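Local coordinates for hydrogenase expression/formation protein (HypB) (Archaeoglobus fulgidus, PDB 2WSM) that probably binds and hydrolyses GTP and binds nickel and zinc, acting as a maturation factor for hydrogenase, at residues 49-54 and 201-205; 81-85 and 102-108; 131-137 and 152-157; 142-147 and 176-181. All coordinates share one frame; numbering follows the deposited sequence.

Overall arrangement
The four contacts are spread over the parallel sheet of a P-loop GTPase domain. Contact 1 packs helix 43-54 against helix 201-212, and the segments of the other three lie between its two halves in sequence. It touches contact 2 through Ile51 CG2 and Ile81 CD1, 3.7 Å apart, and contact 3 through Trp204. Contacts 3 and 4 interlock along the chain and share an apolar boundary, where Phe153 meets Val146 and Val137 meets Val145 and Met177; their centres are 14 Å apart. Contact 2, at 82-85, one of the two edge strands, lies about 34 Å centre to centre from contact 4. Helix 43-54 follows the probable Walker A loop, near which Val135 of contact 3 lies.

Contact 1: 49-54 and 201-205; sequences RTIERI and FEEWI
Segments 49-54 and 201-205 are helical and cross at -75° with their axes 11.3 Å apart at closest approach, a separation bridged by side chains. Phe201 fills much of the gap. Its CG stands anti to the backbone N (chi1 -171°), which directs the ring at helix 43-54, where CZ comes 3.5 Å from the carbonyl O of Arg49. The guanidinium of Arg49 sits over one face of this ring in a cation-pi contact, with Arg49 CZ 4.8 Å from the Phe201 ring centroid and only 10° off the normal. CG1 of Ile205 lies over the opposite face toward its rim. Arg53 comes to the ring edge with CB, then bends at chi2 and chi3 so that its guanidinium stands nearly perpendicular to the ring, with Phe201 CE2 over its centre. From there Arg53 NH2 reaches Glu202 OE1 at 2.7 Å in a salt bridge; the oxygen lies in the guanidinium plane, but the nitrogen approaches from above the carboxylate plane. Next to the ring, Arg53 CG rests on Ile205 CD1 at 3.7 Å, and the CG2 methyls of Ile54 and Ile205 meet tip to tip. Trp204 NE1 donates to Thr50 OG1 at 2.9 Å, nearly straight and close to the indole plane; that hydroxyl is also hydrogen-bonded to Leu46 O. Two chemistries therefore join the helix after the probable Walker A loop to the C-terminal helix 201-212: a buried hydroxyl satisfies the indole N-H, while one aromatic ring accommodates two arginines, whose charge Glu202 probably offsets in part.

Contact 2: 81-85 and 102-108; sequences IKAEA and RLKKFSD
Lys82 and Glu84 both direct their side chains from strand 82-85 at the turn of 102-108, with the ring of Phe106 between them. Lys82 can be followed outward. Its CB lies 3.8 Å from CE2 of Phe106; CD passes the carbonyl O of Lys105 at 3.5 Å; CE runs beside the carboxylate of Asp108; and after a bend at chi4 (61°) NZ makes a salt bridge to Asp108 OD1 at 3.0 Å, on the syn side but 31° out of the carboxylate plane. Lys59 lies close to both ends of this pair, a like charge to Lys82 and a long, weak ion partner of Asp108. Phe106 presents its edge to the strand: Lys82 O lies in the ring plane near CE2, and Glu84 CG lies at the same rim. CG of Lys105 sits over one ring face, toward its rim, and Leu112 and Met63 of the sheet also touch this side chain. Farther along, Glu84 OE1 receives Arg102 NH2 at 3.2 Å through its syn lone pair, with the carboxylate and guanidinium only 9° from coplanar. CE of Lys105 packs 3.4 Å from Glu84 OE1, while Lys105 NZ stays 4.3 Å from that oxygen, beyond a salt bridge. A glutamine at Glu84 would probably leave the Arg102 guanidinium without its charged mate and weaken the electrostatic hold on Lys105. The chemistry is thus of a surface kind: two salt bridges of opposite sense, one from a strand lysine and one from a strand carboxylate, flank a buried phenylalanine and tie the turn to an edge strand of the sheet.

Contact 3: 131-137 and 152-157; sequences NYRVVMV and IFRVAD
Val135 forms the apolar centre, its two methyls divided between different partners. CG1, which points opposite the residue's own amide nitrogen (chi1 -177°), lies 3.5 Å from CE2 of Phe153, whereas CG2 meets CB of Ala156 at 3.5 Å, tighter than the usual carbon-carbon contact, and also approaches Ile152. Two residues along the strand, CB of Val137 stands at the edge of the Phe153 ring, 4.1 Å from CZ. Beyond this core, the segments belong to a beta-alpha-beta crossover of the P-loop GTPase fold: strand 132-138 leads through helices 145-148 and 150-154 into the adjacent parallel strand 158-162. Where the chain enters that strand, Asp157 N donates to Arg133 O at 2.8 Å. Asp157 returns the link through its side chain, as OD2 accepts a hydrogen bond from Arg133 N at 2.8 Å with an N-H...O angle of 164°, using the anti lone pair. Asp157 OD2 also lies at the edge of the Arg133 guanidinium, 3.9 Å from Arg133 NE, a long salt bridge; Glu130 is the stronger partner of that arginine. Alongside, the Arg133 chain runs past the carbonyl O of Val155, its CD 3.4 Å away.

Contact 4: 142-147 and 176-181; sequences GDDVVE and KMKADA
Lys176 NZ ties together two carboxylates, one from each segment, in a salt-bridge network whose acidic ends lie close: Glu147 OE1 and Asp180 OD2 are 4.2 Å apart. The lysine chain runs past Asp143 O, with its CE nearest, and bends at chi4 (48°), bringing NZ 3.1 Å from Glu147 OE1, which it meets well above the carboxylate plane, and 3.0 Å from Asp180 OD2, where the syn lone pair is used. A water donates to Asp143 O and to Asp180 OD2, each at 2.7 Å, and accepts a hydrogen bond from Glu147 N. Beneath this polar layer, Met177 packs CG against CB of Asp143 at 3.5 Å and places CE near Val145 CG1. Val146 CG1 rests on the backbone of Asp180 and Ala181 in helix 174-184. Asp143 OD2 is held by Asp173 N, just before that helix. A methionine in place of Lys176 would probably leave Glu147 and Asp180 facing each other without the positive charge between them. The contact thus joins the type I turn at 142-145 and the helix after it to helix 174-184 by an apolar base under a polar rim, where the ammonium probably eases the repulsion between the two acids and the water adds a donor to Asp180 OD2.

Contact 1: 49-54 and 201-205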
loop_
_atom_site.group_PDB
_atom_site.type_symbol
_atom_site.label_atom_id
_atom_site.label_comp_id
_atom_site.label_asym_id
_atom_site.label_seq_id
_atom_site.Cartn_x
_atom_site.Cartn_y
_atom_site.Cartn_z
ATOM N N ARG A 49 13.746 -21.703 7.188
ATOM C CA ARG A 49 13.760 -22.344 8.500
ATOM C C ARG A 49 12.527 -23.224 8.694
ATOM O O ARG A 49 12.613 -24.305 9.258
ATOM C CB ARG A 49 13.869 -21.301 9.619
ATOM C CG ARG A 49 15.185 -20.518 9.631
ATOM C CD ARG A 49 16.367 -21.397 10.061
ATOM N NE ARG A 49 15.998 -22.256 11.179
ATOM C CZ ARG A 49 16.136 -21.925 12.457
ATOM N NH1 ARG A 49 16.662 -20.756 12.785
ATOM N NH2 ARG A 49 15.757 -22.771 13.407
ATOM N N THR A 50 11.382 -22.764 8.212
ATOM C CA THR A 50 10.157 -23.550 8.293
ATOM C C THR A 50 10.288 -24.845 7.499
ATOM O O THR A 50 9.941 -25.925 7.973
ATOM C CB THR A 50 8.969 -22.779 7.712
ATOM O OG1 THR A 50 8.749 -21.591 8.476
ATOM C CG2 THR A 50 7.715 -23.643 7.715
ATOM N N ILE A 51 10.767 -24.712 6.270
ATOM C CA ILE A 51 10.958 -25.848 5.392
ATOM C C ILE A 51 11.896 -26.859 6.047
ATOM O O ILE A 51 11.664 -28.067 5.989
ATOM C CB ILE A 51 11.496 -25.380 4.026
ATOM C CG1 ILE A 51 10.406 -24.588 3.295
ATOM C CG2 ILE A 51 11.965 -26.562 3.185
ATOM C CD1 ILE A 51 10.924 -23.751 2.162
ATOM N N GLU A 52 12.930 -26.348 6.707
ATOM C CA GLU A 52 13.925 -27.194 7.350
ATOM C C GLU A 52 13.355 -27.965 8.533
ATOM O O GLU A 52 13.716 -29.117 8.761
ATOM C CB GLU A 52 15.128 -26.363 7.784
ATOM C CG GLU A 52 16.070 -26.039 6.640
ATOM C CD GLU A 52 16.856 -24.759 6.854
ATOM O OE1 GLU A 52 17.171 -24.431 8.020
ATOM O OE2 GLU A 52 17.161 -24.087 5.844
ATOM N N ARG A 53 12.450 -27.334 9.270
ATOM C CA ARG A 53 11.928 -27.926 10.494
ATOM C C ARG A 53 10.821 -28.957 10.255
ATOM O O ARG A 53 10.820 -30.017 10.872
ATOM C CB ARG A 53 11.458 -26.834 11.465
ATOM C CG ARG A 53 10.539 -27.333 12.573
ATOM C CD ARG A 53 11.272 -28.202 13.590
ATOM N NE ARG A 53 12.365 -27.478 14.235
ATOM C CZ ARG A 53 12.259 -26.819 15.386
ATOM N NH1 ARG A 53 13.315 -26.191 15.893
ATOM N NH2 ARG A 53 11.101 -26.785 16.035
ATOM N N ILE A 54 9.889 -28.659 9.360
ATOM C CA ILE A 54 8.742 -29.545 9.151
ATOM C C ILE A 54 8.575 -30.030 7.711
ATOM O O ILE A 54 7.558 -30.634 7.377
ATOM C CB ILE A 54 7.412 -28.882 9.595
ATOM C CG1 ILE A 54 7.215 -27.544 8.877
ATOM C CG2 ILE A 54 7.363 -28.719 11.117
ATOM C CD1 ILE A 54 5.823 -26.969 9.025
ATOM N N PHE A 201 10.097 -19.455 17.597
ATOM C CA PHE A 201 10.030 -20.341 16.439
ATOM C C PHE A 201 9.029 -21.474 16.621
ATOM O O PHE A 201 8.209 -21.742 15.739
ATOM C CB PHE A 201 11.412 -20.901 16.088
ATOM C CG PHE A 201 11.447 -21.648 14.781
ATOM C CD1 PHE A 201 11.267 -20.977 13.575
ATOM C CD2 PHE A 201 11.647 -23.019 14.754
ATOM C CE1 PHE A 201 11.293 -21.662 12.369
ATOM C CE2 PHE A 201 11.678 -23.713 13.546
ATOM C CZ PHE A 201 11.501 -23.031 12.351
ATOM N N GLU A 202 9.104 -22.138 17.767
ATOM C CA GLU A 202 8.191 -23.227 18.077
ATOM C C GLU A 202 6.759 -22.721 18.057
ATOM O O GLU A 202 5.849 -23.404 17.587
ATOM C CB GLU A 202 8.519 -23.810 19.449
ATOM C CG GLU A 202 9.978 -24.220 19.604
ATOM C CD GLU A 202 10.309 -25.536 18.919
ATOM O OE1 GLU A 202 9.486 -26.024 18.105
ATOM O OE2 GLU A 202 11.401 -26.081 19.205
ATOM N N GLU A 203 6.564 -21.518 18.582
ATOM C CA GLU A 203 5.251 -20.898 18.557
ATOM C C GLU A 203 4.774 -20.768 17.113
ATOM O O GLU A 203 3.622 -21.078 16.808
ATOM C CB GLU A 203 5.295 -19.533 19.239
ATOM C CG GLU A 203 3.959 -18.813 19.268
ATOM C CD GLU A 203 3.890 -17.721 20.339
ATOM O OE1 GLU A 203 4.949 -17.182 20.733
ATOM O OE2 GLU A 203 2.767 -17.403 20.785
ATOM N N TRP A 204 5.670 -20.318 16.232
ATOM C CA TRP A 204 5.360 -20.166 14.812
ATOM C C TRP A 204 4.971 -21.502 14.202
ATOM O O TRP A 204 3.967 -21.617 13.497
ATOM C CB TRP A 204 6.566 -19.576 14.073
ATOM C CG TRP A 204 6.563 -19.776 12.577
ATOM C CD1 TRP A 204 7.360 -20.618 11.867
ATOM C CD2 TRP A 204 5.723 -19.114 11.614
ATOM N NE1 TRP A 204 7.075 -20.524 10.522
ATOM C CE2 TRP A 204 6.073 -19.609 10.341
ATOM C CE3 TRP A 204 4.707 -18.159 11.707
ATOM C CZ2 TRP A 204 5.449 -19.175 9.167
ATOM C CZ3 TRP A 204 4.088 -17.724 10.536
ATOM C CH2 TRP A 204 4.460 -18.233 9.287
ATOM N N ILE A 205 5.771 -22.519 14.492
ATOM C CA ILE A 205 5.535 -23.848 13.946
ATOM C C ILE A 205 4.201 -24.382 14.449
ATOM O O ILE A 205 3.403 -24.915 13.674
ATOM C CB ILE A 205 6.671 -24.812 14.323
ATOM C CG1 ILE A 205 7.969 -24.398 13.624
ATOM C CG2 ILE A 205 6.297 -26.240 13.972
ATOM C CD1 ILE A 205 8.007 -24.733 12.149
#

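Contact 2: 81-85 and 102-108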
loop_
_atom_site.group_PDB
_atom_site.type_symbol
_atom_site.label_atom_id
_atom_site.label_comp_id
_atom_site.label_asym_id
_atom_site.label_seq_id
_atom_site.Cartn_x
_atom_site.Cartn_y
_atom_site.Cartn_z
ATOM N N ILE A 81 11.916 -29.092 -2.388
ATOM C CA ILE A 81 10.713 -28.270 -2.334
ATOM C C ILE A 81 10.457 -27.579 -3.668
ATOM O O ILE A 81 11.380 -27.067 -4.302
ATOM C CB ILE A 81 10.826 -27.211 -1.208
ATOM C CG1 ILE A 81 10.255 -27.762 0.096
ATOM C CG2 ILE A 81 10.117 -25.918 -1.586
ATOM C CD1 ILE A 81 10.980 -28.970 0.610
ATOM N N LYS A 82 9.202 -27.578 -4.101
ATOM C CA LYS A 82 8.817 -26.789 -5.260
ATOM C C LYS A 82 8.885 -25.309 -4.890
ATOM O O LYS A 82 8.332 -24.889 -3.872
ATOM C CB LYS A 82 7.407 -27.156 -5.710
ATOM C CG LYS A 82 7.218 -28.627 -6.053
ATOM C CD LYS A 82 5.775 -28.922 -6.453
ATOM C CE LYS A 82 5.618 -30.348 -6.968
ATOM N NZ LYS A 82 5.985 -31.358 -5.933
ATOM N N ALA A 83 9.567 -24.521 -5.713
ATOM C CA ALA A 83 9.727 -23.099 -5.444
ATOM C C ALA A 83 9.849 -22.318 -6.739
ATOM O O ALA A 83 10.259 -22.859 -7.767
ATOM C CB ALA A 83 10.940 -22.860 -4.577
ATOM N N GLU A 84 9.498 -21.039 -6.694
ATOM C CA GLU A 84 9.641 -20.201 -7.875
ATOM C C GLU A 84 9.480 -18.718 -7.578
ATOM O O GLU A 84 8.699 -18.322 -6.707
ATOM C CB GLU A 84 8.649 -20.625 -8.955
ATOM C CG GLU A 84 7.205 -20.421 -8.576
ATOM C CD GLU A 84 6.272 -20.799 -9.699
ATOM O OE1 GLU A 84 6.658 -21.665 -10.517
ATOM O OE2 GLU A 84 5.162 -20.225 -9.767
ATOM N N ALA A 85 10.249 -17.911 -8.304
ATOM C CA ALA A 85 10.111 -16.473 -8.259
ATOM C C ALA A 85 8.794 -16.104 -8.917
ATOM O O ALA A 85 8.428 -16.664 -9.944
ATOM C CB ALA A 85 11.273 -15.797 -8.986
ATOM N N ARG A 102 -0.357 -20.200 -11.415
ATOM C CA ARG A 102 0.782 -20.847 -10.769
ATOM C C ARG A 102 0.345 -21.893 -9.753
ATOM O O ARG A 102 1.072 -22.840 -9.464
ATOM C CB ARG A 102 1.676 -19.803 -10.099
ATOM C CG ARG A 102 2.269 -18.768 -11.066
ATOM C CD ARG A 102 3.407 -19.363 -11.886
ATOM N NE ARG A 102 2.917 -20.122 -13.031
ATOM C CZ ARG A 102 3.539 -21.168 -13.561
ATOM N NH1 ARG A 102 3.004 -21.787 -14.605
ATOM N NH2 ARG A 102 4.683 -21.609 -13.044
ATOM N N LEU A 103 -0.855 -21.714 -9.216
ATOM C CA LEU A 103 -1.366 -22.568 -8.153
ATOM C C LEU A 103 -1.389 -24.057 -8.495
ATOM O O LEU A 103 -1.166 -24.898 -7.625
ATOM C CB LEU A 103 -2.760 -22.098 -7.731
ATOM C CG LEU A 103 -2.750 -20.789 -6.940
ATOM C CD1 LEU A 103 -4.154 -20.365 -6.550
ATOM C CD2 LEU A 103 -1.879 -20.955 -5.706
ATOM N N LYS A 104 -1.655 -24.387 -9.756
ATOM C CA LYS A 104 -1.765 -25.793 -10.157
ATOM C C LYS A 104 -0.476 -26.577 -9.884
ATOM O O LYS A 104 -0.514 -27.703 -9.386
ATOM C CB LYS A 104 -2.180 -25.909 -11.627
ATOM C CG LYS A 104 -3.326 -24.971 -12.003
ATOM C CD LYS A 104 -4.025 -25.386 -13.294
ATOM C CE LYS A 104 -4.953 -26.577 -13.066
ATOM N NZ LYS A 104 -5.802 -26.877 -14.256
ATOM N N LYS A 105 0.662 -25.965 -10.196
ATOM C CA LYS A 105 1.957 -26.577 -9.942
ATOM C C LYS A 105 2.129 -26.887 -8.459
ATOM O O LYS A 105 2.901 -27.764 -8.088
ATOM C CB LYS A 105 3.078 -25.666 -10.442
ATOM C CG LYS A 105 4.444 -25.888 -9.787
ATOM C CD LYS A 105 5.496 -24.957 -10.400
ATOM C CE LYS A 105 6.773 -24.906 -9.573
ATOM N NZ LYS A 105 7.841 -25.797 -10.100
ATOM N N PHE A 106 1.389 -26.179 -7.613
ATOM C CA PHE A 106 1.491 -26.373 -6.171
ATOM C C PHE A 106 0.294 -27.124 -5.560
ATOM O O PHE A 106 0.160 -27.202 -4.340
ATOM C CB PHE A 106 1.693 -25.030 -5.471
ATOM C CG PHE A 106 2.989 -24.350 -5.817
ATOM C CD1 PHE A 106 3.051 -23.436 -6.856
ATOM C CD2 PHE A 106 4.142 -24.617 -5.096
ATOM C CE1 PHE A 106 4.242 -22.808 -7.174
ATOM C CE2 PHE A 106 5.336 -23.991 -5.407
ATOM C CZ PHE A 106 5.387 -23.085 -6.448
ATOM N N SER A 107 -0.559 -27.686 -6.409
ATOM C CA SER A 107 -1.757 -28.381 -5.941
ATOM C C SER A 107 -1.437 -29.568 -5.020
ATOM O O SER A 107 -2.284 -30.003 -4.230
ATOM C CB SER A 107 -2.612 -28.843 -7.127
ATOM O OG SER A 107 -2.006 -29.938 -7.801
ATOM N N ASP A 108 -0.213 -30.077 -5.106
ATOM C CA ASP A 108 0.196 -31.214 -4.280
ATOM C C ASP A 108 0.825 -30.837 -2.933
ATOM O O ASP A 108 1.227 -31.716 -2.167
ATOM C CB ASP A 108 1.148 -32.124 -5.062
ATOM C CG ASP A 108 2.418 -31.411 -5.482
ATOM O OD1 ASP A 108 3.308 -31.231 -4.624
ATOM O OD2 ASP A 108 2.526 -31.031 -6.669
#

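Contact 3: 131-137 and 152-157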
loop_
_atom_site.group_PDB
_atom_site.type_symbol
_atom_site.label_atom_id
_atom_site.label_comp_id
_atom_site.label_asym_id
_atom_site.label_seq_id
_atom_site.Cartn_x
_atom_site.Cartn_y
_atom_site.Cartn_z
ATOM N N ASN A 131 -5.605 -18.375 2.740
ATOM C CA ASN A 131 -6.238 -18.770 3.997
ATOM C C ASN A 131 -5.875 -17.854 5.181
ATOM O O ASN A 131 -6.723 -17.539 6.016
ATOM C CB ASN A 131 -5.860 -20.218 4.353
ATOM C CG ASN A 131 -6.213 -21.209 3.257
ATOM O OD1 ASN A 131 -5.717 -21.120 2.128
ATOM N ND2 ASN A 131 -7.066 -22.173 3.589
ATOM N N TYR A 132 -4.611 -17.450 5.264
ATOM C CA TYR A 132 -4.136 -16.625 6.371
ATOM C C TYR A 132 -3.151 -15.546 5.939
ATOM O O TYR A 132 -2.407 -15.708 4.979
ATOM C CB TYR A 132 -3.496 -17.494 7.460
ATOM C CG TYR A 132 -4.447 -18.523 8.003
ATOM C CD1 TYR A 132 -4.553 -19.777 7.410
ATOM C CD2 TYR A 132 -5.260 -18.236 9.093
ATOM C CE1 TYR A 132 -5.438 -20.719 7.891
ATOM C CE2 TYR A 132 -6.152 -19.172 9.585
ATOM C CZ TYR A 132 -6.236 -20.412 8.975
ATOM O OH TYR A 132 -7.112 -21.355 9.455
ATOM N N ARG A 133 -3.151 -14.448 6.677
ATOM C CA ARG A 133 -2.246 -13.345 6.421
ATOM C C ARG A 133 -1.270 -13.212 7.583
ATOM O O ARG A 133 -1.670 -13.148 8.746
ATOM C CB ARG A 133 -3.037 -12.047 6.260
ATOM C CG ARG A 133 -3.690 -11.863 4.894
ATOM C CD ARG A 133 -5.177 -11.522 5.015
ATOM N NE ARG A 133 -5.967 -12.755 5.008
ATOM C CZ ARG A 133 -6.729 -13.158 3.993
ATOM N NH1 ARG A 133 -6.845 -12.413 2.900
ATOM N NH2 ARG A 133 -7.393 -14.302 4.082
ATOM N N VAL A 134 0.013 -13.181 7.264
ATOM C CA VAL A 134 1.021 -12.896 8.263
ATOM C C VAL A 134 1.728 -11.597 7.885
ATOM O O VAL A 134 2.023 -11.348 6.709
ATOM C CB VAL A 134 2.023 -14.062 8.416
ATOM C CG1 VAL A 134 3.108 -13.715 9.428
ATOM C CG2 VAL A 134 1.288 -15.328 8.851
ATOM N N VAL A 135 1.963 -10.760 8.879
ATOM C CA VAL A 135 2.690 -9.528 8.664
ATOM C C VAL A 135 3.906 -9.537 9.569
ATOM O O VAL A 135 3.778 -9.623 10.786
ATOM C CB VAL A 135 1.833 -8.269 8.943
ATOM C CG1 VAL A 135 2.638 -7.016 8.631
ATOM C CG2 VAL A 135 0.566 -8.290 8.123
ATOM N N MET A 136 5.082 -9.471 8.955
ATOM C CA MET A 136 6.345 -9.535 9.663
ATOM C C MET A 136 6.985 -8.162 9.737
ATOM O O MET A 136 7.029 -7.440 8.745
ATOM C CB MET A 136 7.302 -10.486 8.941
ATOM C CG MET A 136 6.860 -11.944 8.948
ATOM S SD MET A 136 8.078 -13.040 8.185
ATOM C CE MET A 136 9.444 -12.891 9.331
ATOM N N VAL A 137 7.492 -7.809 10.910
ATOM C CA VAL A 137 8.292 -6.603 11.044
ATOM C C VAL A 137 9.522 -6.868 11.916
ATOM O O VAL A 137 9.453 -7.577 12.925
ATOM C CB VAL A 137 7.463 -5.426 11.611
ATOM C CG1 VAL A 137 7.120 -5.661 13.081
ATOM C CG2 VAL A 137 8.209 -4.126 11.438
ATOM N N ILE A 152 -2.076 -2.203 7.018
ATOM C CA ILE A 152 -1.559 -3.536 6.788
ATOM C C ILE A 152 -1.612 -4.391 8.047
ATOM O O ILE A 152 -1.891 -5.590 7.971
ATOM C CB ILE A 152 -0.144 -3.532 6.182
ATOM C CG1 ILE A 152 0.184 -4.918 5.613
ATOM C CG2 ILE A 152 0.893 -3.104 7.205
ATOM C CD1 ILE A 152 1.212 -4.897 4.487
ATOM N N PHE A 153 -1.368 -3.785 9.208
ATOM C CA PHE A 153 -1.351 -4.575 10.444
ATOM C C PHE A 153 -2.753 -5.019 10.835
ATOM O O PHE A 153 -2.920 -6.021 11.514
ATOM C CB PHE A 153 -0.609 -3.865 11.580
ATOM C CG PHE A 153 0.890 -3.919 11.433
ATOM C CD1 PHE A 153 1.598 -2.831 10.938
ATOM C CD2 PHE A 153 1.584 -5.085 11.744
ATOM C CE1 PHE A 153 2.964 -2.892 10.776
ATOM C CE2 PHE A 153 2.960 -5.159 11.585
ATOM C CZ PHE A 153 3.655 -4.068 11.097
ATOM N N ARG A 154 -3.757 -4.298 10.349
ATOM C CA ARG A 154 -5.145 -4.672 10.581
ATOM C C ARG A 154 -5.566 -5.962 9.877
ATOM O O ARG A 154 -6.464 -6.649 10.350
ATOM C CB ARG A 154 -6.089 -3.540 10.177
ATOM C CG ARG A 154 -6.733 -2.814 11.342
ATOM C CD ARG A 154 -7.600 -1.650 10.852
ATOM N NE ARG A 154 -6.819 -0.431 10.660
ATOM C CZ ARG A 154 -7.034 0.456 9.689
ATOM N NH1 ARG A 154 -6.268 1.538 9.589
ATOM N NH2 ARG A 154 -8.008 0.256 8.806
ATOM N N VAL A 155 -4.932 -6.289 8.752
ATOM C CA VAL A 155 -5.392 -7.414 7.941
ATOM C C VAL A 155 -4.764 -8.730 8.394
ATOM O O VAL A 155 -5.166 -9.805 7.954
ATOM C CB VAL A 155 -5.155 -7.184 6.416
ATOM C CG1 VAL A 155 -5.738 -5.840 5.975
ATOM C CG2 VAL A 155 -3.670 -7.266 6.064
ATOM N N ALA A 156 -3.796 -8.633 9.298
ATOM C CA ALA A 156 -3.043 -9.795 9.746
ATOM C C ALA A 156 -3.836 -10.735 10.661
ATOM O O ALA A 156 -4.626 -10.292 11.490
ATOM C CB ALA A 156 -1.770 -9.352 10.430
ATOM N N ASP A 157 -3.618 -12.037 10.487
ATOM C CA ASP A 157 -4.109 -13.041 11.423
ATOM C C ASP A 157 -3.024 -13.298 12.458
ATOM O O ASP A 157 -3.298 -13.704 13.585
ATOM C CB ASP A 157 -4.419 -14.344 10.692
ATOM C CG ASP A 157 -5.545 -14.198 9.703
ATOM O OD1 ASP A 157 -6.669 -13.880 10.138
ATOM O OD2 ASP A 157 -5.311 -14.398 8.493
#

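Contact 4: 142-147 and 176-181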
loop_
_atom_site.group_PDB
_atom_site.type_symbol
_atom_site.label_atom_id
_atom_site.label_comp_id
_atom_site.label_asym_id
_atom_site.label_seq_id
_atom_site.Cartn_x
_atom_site.Cartn_y
_atom_site.Cartn_z
ATOM N N GLY A 142 12.484 0.239 13.324
ATOM C CA GLY A 142 11.970 1.282 14.193
ATOM C C GLY A 142 10.715 0.819 14.908
ATOM O O GLY A 142 9.861 0.163 14.311
ATOM N N ASP A 143 10.599 1.160 16.188
ATOM C CA ASP A 143 9.472 0.697 16.998
ATOM C C ASP A 143 8.178 1.496 16.808
ATOM O O ASP A 143 7.186 1.248 17.492
ATOM C CB ASP A 143 9.860 0.617 18.480
ATOM C CG ASP A 143 10.423 1.919 19.005
ATOM O OD1 ASP A 143 9.893 2.983 18.641
ATOM O OD2 ASP A 143 11.394 1.875 19.790
ATOM N N ASP A 144 8.190 2.443 15.875
ATOM C CA ASP A 144 6.975 3.164 15.494
ATOM C C ASP A 144 6.421 2.675 14.146
ATOM O O ASP A 144 5.462 3.235 13.618
ATOM C CB ASP A 144 7.248 4.662 15.410
ATOM C CG ASP A 144 8.240 5.007 14.318
ATOM O OD1 ASP A 144 9.042 4.124 13.932
ATOM O OD2 ASP A 144 8.219 6.159 13.844
ATOM N N VAL A 145 7.033 1.635 13.594
ATOM C CA VAL A 145 6.616 1.092 12.303
ATOM C C VAL A 145 5.206 0.488 12.347
ATOM O O VAL A 145 4.466 0.573 11.378
ATOM C CB VAL A 145 7.630 0.048 11.781
ATOM C CG1 VAL A 145 7.730 -1.108 12.753
ATOM C CG2 VAL A 145 7.249 -0.437 10.374
ATOM N N VAL A 146 4.823 -0.108 13.468
ATOM C CA VAL A 146 3.470 -0.628 13.578
ATOM C C VAL A 146 2.454 0.510 13.565
ATOM O O VAL A 146 1.485 0.480 12.811
ATOM C CB VAL A 146 3.263 -1.487 14.838
ATOM C CG1 VAL A 146 1.794 -1.869 14.975
ATOM C CG2 VAL A 146 4.146 -2.735 14.791
ATOM N N GLU A 147 2.683 1.528 14.386
ATOM C CA GLU A 147 1.721 2.614 14.478
ATOM C C GLU A 147 1.653 3.460 13.204
ATOM O O GLU A 147 0.628 4.065 12.919
ATOM C CB GLU A 147 1.959 3.472 15.729
ATOM C CG GLU A 147 3.266 4.244 15.766
ATOM C CD GLU A 147 3.365 5.125 17.005
ATOM O OE1 GLU A 147 4.487 5.322 17.511
ATOM O OE2 GLU A 147 2.314 5.614 17.476
ATOM N N LYS A 176 6.523 -1.852 23.122
ATOM C CA LYS A 176 5.700 -0.840 22.466
ATOM C C LYS A 176 5.187 -1.343 21.111
ATOM O O LYS A 176 4.043 -1.084 20.725
ATOM C CB LYS A 176 6.505 0.438 22.262
ATOM C CG LYS A 176 5.801 1.471 21.426
ATOM C CD LYS A 176 6.760 2.534 20.921
ATOM C CE LYS A 176 6.115 3.334 19.800
ATOM N NZ LYS A 176 4.730 3.771 20.174
ATOM N N MET A 177 6.042 -2.057 20.384
ATOM C CA MET A 177 5.656 -2.593 19.090
ATOM C C MET A 177 4.522 -3.597 19.291
ATOM O O MET A 177 3.519 -3.570 18.583
ATOM C CB MET A 177 6.858 -3.230 18.381
ATOM C CG MET A 177 7.955 -2.240 18.061
ATOM S SD MET A 177 9.410 -2.943 17.261
ATOM C CE MET A 177 8.774 -3.299 15.622
ATOM N N LYS A 178 4.683 -4.458 20.287
ATOM C CA LYS A 178 3.663 -5.440 20.630
ATOM C C LYS A 178 2.332 -4.775 20.977
ATOM O O LYS A 178 1.284 -5.169 20.454
ATOM C CB LYS A 178 4.142 -6.309 21.796
ATOM C CG LYS A 178 3.205 -7.447 22.155
ATOM C CD LYS A 178 3.853 -8.385 23.173
ATOM C CE LYS A 178 2.885 -9.471 23.653
ATOM N NZ LYS A 178 2.554 -10.492 22.606
ATOM N N ALA A 179 2.381 -3.770 21.852
ATOM C CA ALA A 179 1.182 -3.068 22.313
ATOM C C ALA A 179 0.470 -2.306 21.191
ATOM O O ALA A 179 -0.757 -2.290 21.128
ATOM C CB ALA A 179 1.528 -2.120 23.473
ATOM N N ASP A 180 1.236 -1.669 20.311
ATOM C CA ASP A 180 0.650 -0.975 19.166
ATOM C C ASP A 180 -0.037 -1.980 18.234
ATOM O O ASP A 180 -1.100 -1.710 17.687
ATOM C CB ASP A 180 1.709 -0.177 18.404
ATOM C CG ASP A 180 2.283 0.971 19.222
ATOM O OD1 ASP A 180 1.658 1.364 20.218
ATOM O OD2 ASP A 180 3.364 1.486 18.871
ATOM N N ALA A 181 0.571 -3.148 18.079
ATOM C CA ALA A 181 0.019 -4.208 17.242
ATOM C C ALA A 181 -1.330 -4.699 17.759
ATOM O O ALA A 181 -2.275 -4.894 16.993
ATOM C CB ALA A 181 1.006 -5.368 17.158
HETATM O O HOH W 1 4.718 0.681 16.643
#